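Local coordinates for protein beta-n-acetylhexosaminidase (Streptococcus pneumoniae, PDB 4AZI) that removes terminal beta-linked N-acetylglucosamine residues from glycans as a catalytic module of a family 20 exo-glycosidase, at residues Glu5-Asn10 with Tyr356-Tyr361; Ser144-Asp149 with Ala185-Ser190; Tyr166-Ala171 with Lys218-Gln223; Tyr281-Lys286 with Glu340-Leu345. The protein carries 2 engineered substitutions. All blocks are in the same frame, centred on the assembly; numbering follows the deposited sequence. Where two conformers were deposited one is given.

Overall arrangement
Three of the four contacts belong to the eight-stranded (beta/alpha) barrel, and interaction 1 ties the short helix ahead of its first strand to the chain just beyond its last helix. Interaction 4, the most buried, sets the seventh strand against that last helix, and I282 within it touches the bound inhibitor. Interaction 3 joins the ends of two outer helices across the chain's centre, its own centre about 32 Å from that of interaction 4. Interaction 2 pairs two connections near the pocket. Chemistry follows place: an aromatic ring with lysine methylenes in interaction 1, a hydroxyl-carboxylate network in 2, a solvated salt bridge beside leucine packing in 3, and a tyrosine-glutamate bond among aliphatic groups in 4.

Interaction 1 of 4, residues Glu5-Asn10 with Tyr356-Tyr361; sequences EKLAKN and YFRANY
The ring of Y356 and the aliphatic chain of K6 carry most of this contact. K6 crosses the ring obliquely on one face, its CG lying 3.6 Å from Y356 CE1 and 4.0 Å from the ring centroid, 30° off the normal, so the CH-pi contact is off-centre. Beyond CG the lysine is fully extended, and its CD and CE follow the ring toward Y356 OH. Lysine suits the place because its methylenes cover an aromatic face while its ammonium group reaches past it to a salt bridge with D355. Y356 CD1 also comes within 3.5 Å of K6 O. K9 runs alongside the tyrosine in the same direction and brings its CD to 4.1 Å from Y356 CE1, while its ammonium group is held by T321 and N307.

Helix 3-8 leads straight into the first strand of the (beta/alpha)8 barrel, whereas 356-361 is the irregular chain after helix 339-352, the last helix of the barrel. The contact thus brings the two ends of the barrel fold together.

Farther along, L7 points its CD2 branch at the backbone, 3.7 Å from Y356 O, and at R358 CG, 4.1 Å away. Y356 O is itself satisfied by K11, whose ammonium group also bonds K9 O and so bridges the two segments from outside. R358 bends at chi3 (88°), which sets its NH2 over the rim of one face of Y361, 3.5 Å above the ring plane, although the strongest polar partner of this arginine is Y395.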
# COMPACT_ATOMS: atom_id res chain seq x y z
N GLU A 5 1.74 -23.24 -0.02
CA GLU A 5 1.57 -22.19 1.00
C GLU A 5 2.45 -20.97 0.72
O GLU A 5 2.00 -19.83 0.86
CB GLU A 5 1.83 -22.75 2.41
CG GLU A 5 0.77 -23.73 2.90
CD GLU A 5 0.96 -24.17 4.34
OE1 GLU A 5 2.12 -24.29 4.80
OE2 GLU A 5 -0.06 -24.41 5.02
N LYS A 6 3.69 -21.22 0.31
CA LYS A 6 4.64 -20.15 -0.01
C LYS A 6 4.17 -19.29 -1.18
O LYS A 6 4.18 -18.06 -1.09
CB LYS A 6 6.03 -20.71 -0.27
CG LYS A 6 6.71 -21.26 0.97
CD LYS A 6 8.14 -21.70 0.71
CE LYS A 6 8.80 -22.17 2.00
NZ LYS A 6 10.21 -22.59 1.79
N LEU A 7 3.74 -19.94 -2.26
CA LEU A 7 3.31 -19.23 -3.46
C LEU A 7 2.00 -18.49 -3.24
O LEU A 7 1.70 -17.53 -3.97
CB LEU A 7 3.19 -20.17 -4.66
CG LEU A 7 4.49 -20.56 -5.38
CD1 LEU A 7 4.20 -21.64 -6.41
CD2 LEU A 7 5.16 -19.36 -6.05
N ALA A 8 1.22 -18.94 -2.25
CA ALA A 8 -0.05 -18.30 -1.95
C ALA A 8 0.11 -17.05 -1.07
O ALA A 8 -0.83 -16.26 -0.94
CB ALA A 8 -1.02 -19.29 -1.32
N LYS A 9 1.28 -16.87 -0.47
CA LYS A 9 1.54 -15.64 0.30
C LYS A 9 1.58 -14.42 -0.62
O LYS A 9 1.96 -14.53 -1.80
CB LYS A 9 2.83 -15.76 1.10
CG LYS A 9 2.68 -16.62 2.35
CD LYS A 9 3.71 -16.27 3.40
CE LYS A 9 3.28 -16.82 4.75
NZ LYS A 9 4.16 -16.34 5.85
N ASN A 10 1.19 -13.27 -0.09
CA ASN A 10 1.28 -12.01 -0.82
C ASN A 10 2.73 -11.54 -0.96
O ASN A 10 3.48 -11.56 0.01
CB ASN A 10 0.47 -10.91 -0.12
CG ASN A 10 -1.02 -11.14 -0.22
OD1 ASN A 10 -1.63 -11.72 0.67
ND2 ASN A 10 -1.63 -10.65 -1.31
N TYR A 356 9.17 -18.15 -2.75
CA TYR A 356 7.95 -17.38 -2.53
C TYR A 356 7.42 -16.70 -3.79
O TYR A 356 6.22 -16.50 -3.93
CB TYR A 356 8.15 -16.35 -1.42
CG TYR A 356 8.23 -16.98 -0.04
CD1 TYR A 356 7.08 -17.28 0.68
CD2 TYR A 356 9.47 -17.28 0.53
CE1 TYR A 356 7.15 -17.86 1.93
CE2 TYR A 356 9.55 -17.87 1.78
CZ TYR A 356 8.39 -18.15 2.47
OH TYR A 356 8.48 -18.73 3.70
N PHE A 357 8.33 -16.34 -4.69
CA PHE A 357 7.97 -15.61 -5.90
C PHE A 357 7.69 -16.52 -7.08
O PHE A 357 8.36 -17.54 -7.26
CB PHE A 357 9.08 -14.61 -6.24
CG PHE A 357 9.13 -13.43 -5.31
CD1 PHE A 357 9.63 -13.56 -4.02
CD2 PHE A 357 8.64 -12.19 -5.71
CE1 PHE A 357 9.66 -12.47 -3.15
CE2 PHE A 357 8.67 -11.10 -4.85
CZ PHE A 357 9.18 -11.24 -3.57
N ARG A 358 6.70 -16.15 -7.88
CA ARG A 358 6.35 -16.89 -9.08
C ARG A 358 7.44 -16.80 -10.13
O ARG A 358 8.21 -15.82 -10.17
CB ARG A 358 5.04 -16.38 -9.70
CG ARG A 358 3.77 -16.77 -8.95
CD ARG A 358 2.54 -16.34 -9.72
NE ARG A 358 2.11 -17.35 -10.68
CZ ARG A 358 1.21 -17.16 -11.65
NH1 ARG A 358 0.64 -15.97 -11.83
NH2 ARG A 358 0.89 -18.17 -12.46
N ALA A 359 7.51 -17.82 -10.98
CA ALA A 359 8.25 -17.75 -12.24
C ALA A 359 7.63 -16.67 -13.12
O ALA A 359 6.54 -16.16 -12.83
CB ALA A 359 8.23 -19.10 -12.93
N ASN A 360 8.32 -16.30 -14.19
CA ASN A 360 7.83 -15.28 -15.12
C ASN A 360 6.94 -15.91 -16.19
O ASN A 360 7.42 -16.65 -17.05
CB ASN A 360 9.00 -14.52 -15.75
CG ASN A 360 8.56 -13.43 -16.71
OD1 ASN A 360 7.37 -13.20 -16.93
ND2 ASN A 360 9.53 -12.75 -17.29
N TYR A 361 5.66 -15.57 -16.14
CA TYR A 361 4.64 -16.16 -17.00
C TYR A 361 4.27 -15.30 -18.21
O TYR A 361 3.30 -15.61 -18.91
CB TYR A 361 3.39 -16.52 -16.18
CG TYR A 361 3.56 -17.84 -15.47
CD1 TYR A 361 3.25 -19.04 -16.12
CD2 TYR A 361 4.06 -17.91 -14.17
CE1 TYR A 361 3.42 -20.26 -15.50
CE2 TYR A 361 4.23 -19.12 -13.53
CZ TYR A 361 3.91 -20.29 -14.21
OH TYR A 361 4.08 -21.50 -13.59

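Interaction 2 of 4, residues Ser144-Asp149 with Ala185-Ser190; sequences SKTTMD and ANDATS. With EDO (1,2-ethanediol), chain F.
D187 pushes its carboxylate into the corner where the chain turns at K145 and T146, and three donors close on it. S144 OG, anti to its own backbone N, gives a short bond of 2.6 Å to D187 OD1 on the syn lone pair. The same oxygen takes a second bond, 2.9 Å from T146 OG1, which arrives well above the carboxylate plane. D187 OD2 receives K145 N at 2.7 Å in a nearly straight bond (175°), also on its syn lone pair. Serine fits its position doubly, since S144 OG accepts from T146 N and T147 N in an ST turn and ST motif while donating to the aspartate. Alongside, the S144 and A188 CB atoms meet at 3.8 Å, where small residues allow close approach. T147 OG1 accepts from A185 N at 2.8 Å, a clearly bent bond, and donates in turn to T146 OG1.

The other side is looser. A water donates to both T146 OG1 and N186 OD1, and N186 ND2 donates to a 1,2-ethanediol, probably from the crystallisation liquor, that also bonds E183 of the inhibitor pocket. The segments lie in the connections after the third and fourth barrel strands, one holding the short strand 147-148, the other the weakly bonded helix 186-189.

Donation runs one way, from A185 N to T147 OG1, on to T146 OG1 and then to D187 OD1, a chain in which each bond would strengthen the next. With two hydroxyls and a backbone amide donating to it, the carboxylate is probably ionised.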
# COMPACT_ATOMS: atom_id res chain seq x y z
N SER A 144 -0.75 21.48 13.35
CA SER A 144 -0.23 20.45 12.46
C SER A 144 -0.53 20.77 11.01
O SER A 144 -1.57 21.35 10.69
CB SER A 144 -0.80 19.08 12.82
OG SER A 144 -0.46 18.13 11.83
N LYS A 145 0.39 20.40 10.13
CA LYS A 145 0.15 20.50 8.70
C LYS A 145 -0.27 19.17 8.10
O LYS A 145 -0.60 19.11 6.91
CB LYS A 145 1.39 21.03 7.99
CG LYS A 145 1.69 22.48 8.35
CD LYS A 145 2.14 23.24 7.12
CE LYS A 145 1.52 24.63 7.12
NZ LYS A 145 0.09 24.62 6.69
N THR A 146 -0.27 18.11 8.91
CA THR A 146 -0.46 16.75 8.39
C THR A 146 -1.71 16.06 8.89
O THR A 146 -2.22 15.15 8.23
CB THR A 146 0.73 15.83 8.72
OG1 THR A 146 0.80 15.61 10.14
CG2 THR A 146 2.04 16.43 8.23
N THR A 147 -2.19 16.48 10.06
CA THR A 147 -3.11 15.68 10.85
C THR A 147 -4.41 16.38 11.23
O THR A 147 -4.42 17.58 11.52
CB THR A 147 -2.38 15.18 12.12
OG1 THR A 147 -1.33 14.29 11.73
CG2 THR A 147 -3.33 14.47 13.05
N MET A 148 -5.50 15.61 11.23
CA MET A 148 -6.82 16.11 11.55
C MET A 148 -7.12 16.08 13.05
O MET A 148 -6.74 15.13 13.75
CB MET A 148 -7.88 15.32 10.78
CG MET A 148 -9.32 15.52 11.24
SD MET A 148 -10.54 14.78 10.15
CE MET A 148 -10.00 13.07 10.09
N ASP A 149 -7.82 17.11 13.52
CA ASP A 149 -8.33 17.23 14.89
C ASP A 149 -9.51 16.27 15.09
O ASP A 149 -10.56 16.42 14.47
CB ASP A 149 -8.76 18.68 15.16
CG ASP A 149 -9.47 18.87 16.50
OD1 ASP A 149 -9.44 17.96 17.36
OD2 ASP A 149 -10.07 19.95 16.69
N ALA A 185 0.06 13.06 13.79
CA ALA A 185 0.57 14.39 14.18
C ALA A 185 2.07 14.43 14.46
O ALA A 185 2.53 15.23 15.29
CB ALA A 185 -0.21 14.94 15.38
N ASN A 186 2.85 13.61 13.76
CA ASN A 186 4.28 13.59 14.02
C ASN A 186 4.91 14.98 13.92
O ASN A 186 5.82 15.31 14.68
CB ASN A 186 5.02 12.56 13.16
CG ASN A 186 4.80 12.76 11.67
OD1 ASN A 186 4.00 13.59 11.23
ND2 ASN A 186 5.51 11.96 10.87
N ASP A 187 4.39 15.80 13.02
CA ASP A 187 4.94 17.13 12.75
C ASP A 187 4.68 18.13 13.87
O ASP A 187 5.34 19.17 13.93
CB ASP A 187 4.40 17.66 11.41
CG ASP A 187 2.96 18.14 11.49
OD1 ASP A 187 2.07 17.38 11.98
OD2 ASP A 187 2.71 19.27 11.06
N ALA A 188 3.74 17.81 14.75
CA ALA A 188 3.27 18.75 15.77
C ALA A 188 3.54 18.26 17.18
O ALA A 188 3.13 18.89 18.14
CB ALA A 188 1.78 19.01 15.58
N THR A 189 4.23 17.12 17.30
CA THR A 189 4.49 16.50 18.60
C THR A 189 5.91 15.91 18.68
O THR A 189 6.19 15.15 19.59
CB THR A 189 3.51 15.34 18.87
OG1 THR A 189 3.69 14.33 17.87
CG2 THR A 189 2.05 15.81 18.89
N SER A 190 6.77 16.29 17.74
CA SER A 190 8.08 15.64 17.52
C SER A 190 8.00 14.11 17.53
O SER A 190 8.75 13.43 18.22
CB SER A 190 9.16 16.15 18.49
OG SER A 190 9.10 17.55 18.61
C1 EDO F . 8.64 10.56 8.74
O1 EDO F . 8.56 9.13 8.71
C2 EDO F . 7.64 11.15 7.74
O2 EDO F . 6.31 10.99 8.24
O HOH W 1 1.23 12.51 9.94

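Interaction 3 of 4, residues Tyr166-Ala171 with Lys218-Gln223; sequences YMDFFA and KERGLQ
Charge pairing lies on the outer side of this contact. R220 stretches from CG to NE and offers its NE to D168 OD1 at 2.9 Å, a bond bent to 145°. The oxygen lies at the edge of the guanidinium, near its plane, but NE meets OD1 from above the carboxylate plane, the two planes being turned 26° apart. The pairing is not a two-pronged one: D168 OD2 is joined to R220 NH2 by a water, 2.6 Å from the acid and 2.9 Å from the arginine. Another nitrogen, NH1, forms a salt bridge with E219 OE2, though the hydrogen bond within it is weak, and also bonds M216 O, so a single arginine ties two acids into a network. Its length and spread of donors suit it to this bridging role at a partly open surface.

Both segments are ends of helices that wrap the outside of the barrel: 153-170 precedes the fourth strand and 203-219 precedes the fifth. The latter closes with a Schellman motif, in which G221 N returns to K218 O and L222 N to A217 O. G221, with phi of 76°, is the C-prime residue, a conformation that glycine adopts easily.

Apolar contacts lie further in. After the turn, L222 comes back against helix 153-170, its CD1 3.5 Å from M167 O and its CD2 4.3 Å from F170 CB. M167 CB touches the aliphatic part of the arginine, 3.6 Å from R220 CD, while the end of the methionine leads away from 218-223. At the helix terminus A171 is small enough for its CB to sit 3.5 Å from R220 O.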
# COMPACT_ATOMS: atom_id res chain seq x y z
N TYR A 166 -14.18 7.05 -2.20
CA TYR A 166 -13.05 6.26 -2.71
C TYR A 166 -13.29 4.76 -2.51
O TYR A 166 -13.06 3.98 -3.43
CB TYR A 166 -11.71 6.68 -2.07
CG TYR A 166 -11.18 8.02 -2.52
CD1 TYR A 166 -10.81 8.25 -3.85
CD2 TYR A 166 -11.01 9.07 -1.61
CE1 TYR A 166 -10.31 9.48 -4.26
CE2 TYR A 166 -10.51 10.30 -2.01
CZ TYR A 166 -10.16 10.50 -3.34
OH TYR A 166 -9.66 11.71 -3.75
N MET A 167 -13.75 4.37 -1.33
CA MET A 167 -14.05 2.97 -1.06
C MET A 167 -15.15 2.44 -1.99
O MET A 167 -15.10 1.28 -2.44
CB MET A 167 -14.45 2.76 0.41
CG MET A 167 -13.32 2.84 1.42
SD MET A 167 -14.05 2.55 3.05
CE MET A 167 -12.59 2.42 4.10
N ASP A 168 -16.13 3.30 -2.30
CA ASP A 168 -17.18 3.00 -3.28
C ASP A 168 -16.59 2.64 -4.65
O ASP A 168 -17.01 1.66 -5.27
CB ASP A 168 -18.24 4.13 -3.34
CG ASP A 168 -19.09 4.23 -2.05
OD1 ASP A 168 -19.14 3.24 -1.31
OD2 ASP A 168 -19.71 5.28 -1.77
N PHE A 169 -15.61 3.41 -5.12
CA PHE A 169 -14.96 3.11 -6.41
C PHE A 169 -14.17 1.78 -6.39
O PHE A 169 -14.26 1.00 -7.34
CB PHE A 169 -14.08 4.28 -6.88
CG PHE A 169 -13.13 3.92 -7.99
CD1 PHE A 169 -13.56 3.94 -9.32
CD2 PHE A 169 -11.81 3.57 -7.71
CE1 PHE A 169 -12.68 3.61 -10.35
CE2 PHE A 169 -10.93 3.24 -8.74
CZ PHE A 169 -11.37 3.25 -10.06
N PHE A 170 -13.42 1.53 -5.32
CA PHE A 170 -12.61 0.31 -5.21
C PHE A 170 -13.41 -0.95 -4.89
O PHE A 170 -12.95 -2.05 -5.21
CB PHE A 170 -11.45 0.48 -4.21
CG PHE A 170 -10.41 1.47 -4.65
CD1 PHE A 170 -9.65 1.23 -5.78
CD2 PHE A 170 -10.21 2.66 -3.95
CE1 PHE A 170 -8.69 2.15 -6.20
CE2 PHE A 170 -9.27 3.58 -4.36
CZ PHE A 170 -8.51 3.33 -5.49
N ALA A 171 -14.58 -0.81 -4.26
CA ALA A 171 -15.45 -1.94 -3.97
C ALA A 171 -15.66 -2.79 -5.22
O ALA A 171 -16.14 -2.30 -6.24
CB ALA A 171 -16.80 -1.48 -3.42
N LYS A 218 -15.37 -3.03 5.48
CA LYS A 218 -16.04 -4.32 5.48
C LYS A 218 -17.43 -4.31 4.86
O LYS A 218 -17.83 -5.27 4.20
CB LYS A 218 -16.09 -4.92 6.90
CG LYS A 218 -14.74 -5.44 7.40
CD LYS A 218 -14.83 -6.07 8.79
CE LYS A 218 -14.80 -5.04 9.91
NZ LYS A 218 -14.86 -5.70 11.25
N GLU A 219 -18.18 -3.23 5.10
CA GLU A 219 -19.56 -3.12 4.59
C GLU A 219 -19.60 -2.88 3.08
O GLU A 219 -20.64 -3.05 2.44
CB GLU A 219 -20.37 -2.06 5.36
CG GLU A 219 -19.96 -0.63 5.09
CD GLU A 219 -20.90 0.39 5.71
OE1 GLU A 219 -22.12 0.13 5.78
OE2 GLU A 219 -20.42 1.47 6.13
N ARG A 220 -18.46 -2.48 2.53
CA ARG A 220 -18.28 -2.36 1.08
C ARG A 220 -17.51 -3.56 0.50
O ARG A 220 -17.12 -3.55 -0.66
CB ARG A 220 -17.60 -1.03 0.74
CG ARG A 220 -18.52 0.18 0.93
CD ARG A 220 -17.70 1.44 1.15
NE ARG A 220 -18.52 2.62 1.44
CZ ARG A 220 -18.92 2.99 2.66
NH1 ARG A 220 -18.59 2.27 3.72
NH2 ARG A 220 -19.65 4.09 2.82
N GLY A 221 -17.31 -4.60 1.31
CA GLY A 221 -16.72 -5.85 0.81
C GLY A 221 -15.22 -5.73 0.58
O GLY A 221 -14.63 -6.48 -0.20
N LEU A 222 -14.60 -4.78 1.27
CA LEU A 222 -13.16 -4.58 1.19
C LEU A 222 -12.52 -5.06 2.50
O LEU A 222 -13.06 -4.81 3.59
CB LEU A 222 -12.85 -3.10 0.93
CG LEU A 222 -13.14 -2.51 -0.47
CD1 LEU A 222 -13.41 -1.01 -0.38
CD2 LEU A 222 -12.00 -2.77 -1.43
N GLN A 223 -11.42 -5.80 2.41
CA GLN A 223 -10.64 -6.19 3.59
C GLN A 223 -9.89 -4.97 4.12
O GLN A 223 -9.06 -4.40 3.39
CB GLN A 223 -9.65 -7.31 3.24
CG GLN A 223 -8.60 -7.61 4.32
CD GLN A 223 -9.22 -8.10 5.62
OE1 GLN A 223 -9.05 -7.48 6.69
NE2 GLN A 223 -9.93 -9.21 5.55
O HOH W 2 -20.16 6.00 0.64

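Interaction 4 of 4, residues Tyr281-Lys286 with Glu340-Leu345; sequences YILGQK and EEIFEL. With OAN (O-(2-acetamido-2-deoxy D-glucopyranosylidene) amino-N-phenylcarbamate), chain C.
The end of the seventh barrel strand, 271-282, packs here against the last helix of the (beta/alpha)8 fold, 339-352. Successive residues of the strand serve different sides: Y281 faces the helix, whereas I282 lines the inhibitor pocket and brings its CD1 to 3.4 Å from OAM of the bound sugar analogue.

Y281 has CG anti to the backbone N (chi1 173°), which sends the ring out to the helix. Its hydroxyl donates to E341 OE1 at 2.7 Å, meeting the oxygen from above the carboxylate plane, and the ring and carboxylate are nearly perpendicular. The extended chain of E341 gives the acid its reach. The same phenol oxygen accepts G284 N at 3.1 Å, from within the type II turn I282-Q285. G284 stands at the third position of that turn with phi of 81°, well suited to glycine. The tyrosine therefore latches the turn to the helix.

Beside this polar pair the contact is aliphatic. I342 sends CD1 to the ring edge, 4.2 Å from Y281 CE2, and reaches L283 CD2 at 3.7 Å. One turn further on, L345 CD2 lies 3.6 Å from Y281 CB, at the base of the ring. Branched chains suit this layer, where I342 and L345 also rest on I328 of the eighth strand.

Donating to a carboxylate and accepting from an amide, the phenol oxygen acts as both donor and acceptor. This pattern is consistent with a neutral tyrosine and an ionised E341, and it fixes the ring's tip on the outer side of a strand whose next residue touches the inhibitor.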
# COMPACT_ATOMS: atom_id res chain seq x y z
N TYR A 281 12.93 2.16 0.97
CA TYR A 281 13.82 3.04 0.20
C TYR A 281 13.14 4.38 -0.11
O TYR A 281 12.04 4.40 -0.65
CB TYR A 281 14.28 2.40 -1.12
CG TYR A 281 15.06 3.37 -2.01
CD1 TYR A 281 16.21 4.01 -1.54
CD2 TYR A 281 14.63 3.66 -3.31
CE1 TYR A 281 16.91 4.90 -2.34
CE2 TYR A 281 15.33 4.55 -4.12
CZ TYR A 281 16.47 5.17 -3.63
OH TYR A 281 17.18 6.05 -4.42
N ILE A 282 13.82 5.47 0.25
CA ILE A 282 13.35 6.83 -0.05
C ILE A 282 14.08 7.28 -1.31
O ILE A 282 15.32 7.25 -1.35
CB ILE A 282 13.64 7.81 1.12
CG1 ILE A 282 12.84 7.42 2.38
CG2 ILE A 282 13.32 9.25 0.72
CD1 ILE A 282 13.39 8.01 3.67
N LEU A 283 13.33 7.68 -2.33
CA LEU A 283 13.92 8.14 -3.59
C LEU A 283 15.00 9.18 -3.33
O LEU A 283 14.77 10.18 -2.64
CB LEU A 283 12.85 8.73 -4.52
CG LEU A 283 11.61 7.91 -4.93
CD1 LEU A 283 10.80 8.69 -5.97
CD2 LEU A 283 11.97 6.53 -5.46
N GLY A 284 16.19 8.93 -3.88
CA GLY A 284 17.32 9.85 -3.77
C GLY A 284 18.11 9.79 -2.47
O GLY A 284 19.09 10.52 -2.30
N GLN A 285 17.68 8.93 -1.55
CA GLN A 285 18.27 8.86 -0.21
C GLN A 285 19.62 8.15 -0.22
O GLN A 285 19.76 7.05 -0.77
CB GLN A 285 17.31 8.17 0.78
CG GLN A 285 17.66 8.35 2.26
CD GLN A 285 17.01 9.57 2.88
OE1 GLN A 285 16.69 10.54 2.20
NE2 GLN A 285 16.81 9.52 4.19
N LYS A 286 20.60 8.81 0.38
CA LYS A 286 21.97 8.32 0.48
C LYS A 286 22.33 8.22 1.96
O LYS A 286 21.62 8.77 2.80
CB LYS A 286 22.92 9.28 -0.24
CG LYS A 286 22.82 9.25 -1.76
CD LYS A 286 23.36 10.54 -2.37
CE LYS A 286 22.28 11.62 -2.39
NZ LYS A 286 22.81 12.97 -2.06
N GLU A 340 15.11 2.24 -12.53
CA GLU A 340 16.16 1.22 -12.40
C GLU A 340 16.58 0.92 -10.96
O GLU A 340 16.94 -0.22 -10.64
CB GLU A 340 17.37 1.58 -13.28
CG GLU A 340 18.16 2.82 -12.86
CD GLU A 340 17.64 4.14 -13.43
OE1 GLU A 340 16.63 4.16 -14.18
OE2 GLU A 340 18.26 5.18 -13.12
N GLU A 341 16.56 1.93 -10.09
CA GLU A 341 16.83 1.71 -8.67
C GLU A 341 15.76 0.82 -8.06
O GLU A 341 16.07 -0.15 -7.36
CB GLU A 341 16.88 3.04 -7.92
CG GLU A 341 18.08 3.92 -8.22
CD GLU A 341 18.04 5.22 -7.45
OE1 GLU A 341 16.94 5.66 -7.06
OE2 GLU A 341 19.11 5.81 -7.22
N ILE A 342 14.50 1.15 -8.34
CA ILE A 342 13.35 0.41 -7.81
C ILE A 342 13.33 -1.02 -8.34
O ILE A 342 13.01 -1.95 -7.61
CB ILE A 342 12.02 1.15 -8.13
CG1 ILE A 342 11.81 2.31 -7.16
CG2 ILE A 342 10.82 0.22 -8.04
CD1 ILE A 342 12.80 3.46 -7.28
N PHE A 343 13.71 -1.17 -9.61
CA PHE A 343 13.77 -2.48 -10.26
C PHE A 343 14.87 -3.35 -9.66
O PHE A 343 14.65 -4.54 -9.44
CB PHE A 343 13.95 -2.32 -11.78
CG PHE A 343 12.69 -1.91 -12.51
CD1 PHE A 343 11.55 -1.48 -11.82
CD2 PHE A 343 12.65 -1.94 -13.91
CE1 PHE A 343 10.40 -1.11 -12.51
CE2 PHE A 343 11.50 -1.57 -14.60
CZ PHE A 343 10.37 -1.15 -13.89
N GLU A 344 16.03 -2.77 -9.38
CA GLU A 344 17.09 -3.53 -8.72
C GLU A 344 16.66 -4.00 -7.32
O GLU A 344 16.90 -5.15 -6.94
CB GLU A 344 18.40 -2.74 -8.64
CG GLU A 344 19.55 -3.57 -8.06
CD GLU A 344 20.81 -2.77 -7.80
OE1 GLU A 344 20.82 -1.54 -8.01
OE2 GLU A 344 21.81 -3.38 -7.36
N LEU A 345 16.01 -3.11 -6.58
CA LEU A 345 15.53 -3.45 -5.24
C LEU A 345 14.48 -4.57 -5.30
O LEU A 345 14.58 -5.55 -4.55
CB LEU A 345 14.97 -2.20 -4.54
CG LEU A 345 14.59 -2.26 -3.06
CD1 LEU A 345 15.70 -2.86 -2.20
CD2 LEU A 345 14.23 -0.87 -2.56
CAH OAN C . 4.19 3.65 7.86
CAG OAN C . 5.45 4.42 7.44
OAN OAN C . 6.42 3.82 7.00
NAI OAN C . 5.40 5.74 7.60
CAB OAN C . 6.49 6.68 7.25
CAC OAN C . 6.41 7.02 5.76
OAJ OAN C . 5.44 8.06 5.56
CAD OAN C . 7.76 7.47 5.23
OAK OAN C . 7.60 7.79 3.85
CAE OAN C . 8.78 6.33 5.37
CAF OAN C . 10.20 6.67 4.92
OAM OAN C . 10.76 7.68 5.76
OAL OAN C . 8.86 5.82 6.73
CAA OAN C . 7.88 6.14 7.64
NAY OAN C . 8.17 5.95 8.91
OAQ OAN C . 9.41 5.47 9.17
CAP OAN C . 9.93 5.88 10.37
OAR OAN C . 11.03 5.45 10.74
NAO OAN C . 9.20 6.76 11.07
CAS OAN C . 9.52 7.25 12.28
CAT OAN C . 8.57 7.17 13.29
CAU OAN C . 8.84 7.66 14.57
CAV OAN C . 10.08 8.24 14.84
CAW OAN C . 11.05 8.32 13.82
CAX OAN C . 10.77 7.83 12.55